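Local coordinates for muscarinic toxin-like protein 3 homolog (Ophiophagus hannah, PDB 3HH7) that probably blocks nicotinic acetylcholine receptors as a homodimeric three-finger neurotoxin of king cobra venom, at residues Y4-Q7 against S8-E12. Residues are numbered along the deposited sequence; the frame is centred on the assembly and turned at random.
Sequences YNHQ and STTPE
His6 and Glu12 face one another across the first finger of this three-finger toxin, and together they illustrate how a short loop without regular structure can be packed from within. One face of the imidazole is turned to the Glu12 CA, which stands 3.6 Å from the centroid of the His6 ring and only 10° off its normal, a CH-pi contact. Glu12 CG extends the cover, 3.8 Å from CE1 of His6, as the two side chains run side by side in the same direction. His6 takes the chi1 of 61° that sets CG between the backbone N and the carbonyl carbon, which turns the ring inward over the loop; its CB then meets Pro11 O at 3.3 Å. Farther out, the Glu12 carboxylate approaches the Tyr4 phenol obliquely, with CD 3.4 Å from CE1 of Tyr4 and the ring and carboxylate planes 52° apart. The tip of the loop is a type II' turn from Gln7 to Thr10, in which Gln7 O accepts two hydrogen bonds from Thr10. The backbone N of Thr10 donates to Gln7 O at 3.0 Å, while the hydroxyl OG1 of Thr10 adds a second bond to Gln7 O at 2.8 Å, its donor tilted slightly from the carbonyl plane. A second shell ties the loop to the next finger, where Arg39 NH1 of strand 34-42 is hydrogen-bonded to the carbonyls of His6 and Ser8. Glu12 OE2 accepts a hydrogen bond from Gln65 NE2 at the C-terminus. The chemistry thus divides the work: one doubly gripped carbonyl closes the turn, the histidine ring packs one face against Glu12 CA, and the carboxylate, held by an amide, may make the nearby imidazole somewhat easier to protonate.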
# COMPACT_ATOMS: atom_id res chain seq x y z
N TYR A 4 -6.74 -7.07 -10.54
CA TYR A 4 -5.70 -7.51 -11.46
C TYR A 4 -4.85 -8.58 -10.78
O TYR A 4 -4.63 -8.53 -9.56
CB TYR A 4 -4.80 -6.35 -11.87
CG TYR A 4 -5.49 -5.37 -12.78
CD1 TYR A 4 -5.72 -5.69 -14.12
CD2 TYR A 4 -5.90 -4.13 -12.32
CE1 TYR A 4 -6.35 -4.78 -14.97
CE2 TYR A 4 -6.53 -3.23 -13.15
CZ TYR A 4 -6.75 -3.56 -14.48
OH TYR A 4 -7.37 -2.65 -15.30
N ASN A 5 -4.36 -9.55 -11.55
CA ASN A 5 -3.46 -10.55 -10.99
C ASN A 5 -2.25 -10.88 -11.84
O ASN A 5 -1.52 -11.83 -11.55
CB ASN A 5 -4.23 -11.83 -10.58
CG ASN A 5 -4.77 -12.59 -11.77
OD1 ASN A 5 -4.94 -12.04 -12.85
ND2 ASN A 5 -5.06 -13.88 -11.56
N HIS A 6 -2.03 -10.08 -12.88
CA HIS A 6 -0.88 -10.29 -13.76
C HIS A 6 0.42 -9.84 -13.10
O HIS A 6 0.46 -8.88 -12.32
CB HIS A 6 -1.08 -9.60 -15.12
CG HIS A 6 -1.25 -8.12 -15.04
ND1 HIS A 6 -2.34 -7.54 -14.44
CD2 HIS A 6 -0.49 -7.11 -15.52
CE1 HIS A 6 -2.23 -6.22 -14.53
NE2 HIS A 6 -1.12 -5.94 -15.18
N GLN A 7 1.49 -10.57 -13.41
CA GLN A 7 2.82 -10.26 -12.92
C GLN A 7 3.54 -9.24 -13.78
O GLN A 7 3.54 -9.34 -15.00
CB GLN A 7 3.73 -11.50 -12.99
CG GLN A 7 3.29 -12.69 -12.18
CD GLN A 7 3.82 -13.98 -12.76
OE1 GLN A 7 3.40 -14.39 -13.84
NE2 GLN A 7 4.75 -14.61 -12.06
N SER A 8 4.22 -8.31 -13.11
CA SER A 8 5.13 -7.38 -13.76
C SER A 8 4.52 -6.77 -15.02
O SER A 8 3.49 -6.10 -14.96
CB SER A 8 6.45 -8.07 -14.10
OG SER A 8 7.03 -8.65 -12.95
N THR A 9 5.17 -6.99 -16.16
CA THR A 9 4.71 -6.36 -17.41
C THR A 9 3.96 -7.30 -18.36
O THR A 9 3.75 -6.97 -19.54
CB THR A 9 5.88 -5.70 -18.19
OG1 THR A 9 6.84 -6.70 -18.55
CG2 THR A 9 6.55 -4.61 -17.34
N THR A 10 3.53 -8.45 -17.86
CA THR A 10 2.77 -9.42 -18.67
C THR A 10 1.40 -8.82 -19.02
O THR A 10 1.00 -7.82 -18.42
CB THR A 10 2.61 -10.75 -17.91
OG1 THR A 10 1.80 -10.56 -16.75
CG2 THR A 10 3.98 -11.29 -17.48
N PRO A 11 0.70 -9.40 -20.02
CA PRO A 11 -0.63 -8.87 -20.37
C PRO A 11 -1.60 -8.87 -19.18
O PRO A 11 -1.61 -9.82 -18.40
CB PRO A 11 -1.12 -9.85 -21.43
CG PRO A 11 0.13 -10.38 -22.05
CD PRO A 11 1.10 -10.50 -20.91
N GLU A 12 -2.40 -7.81 -19.05
CA GLU A 12 -3.37 -7.71 -17.96
C GLU A 12 -4.26 -8.94 -17.86
O GLU A 12 -4.80 -9.42 -18.87
CB GLU A 12 -4.28 -6.51 -18.17
CG GLU A 12 -3.72 -5.15 -17.85
CD GLU A 12 -4.83 -4.09 -17.93
OE1 GLU A 12 -5.93 -4.43 -18.42
OE2 GLU A 12 -4.61 -2.95 -17.50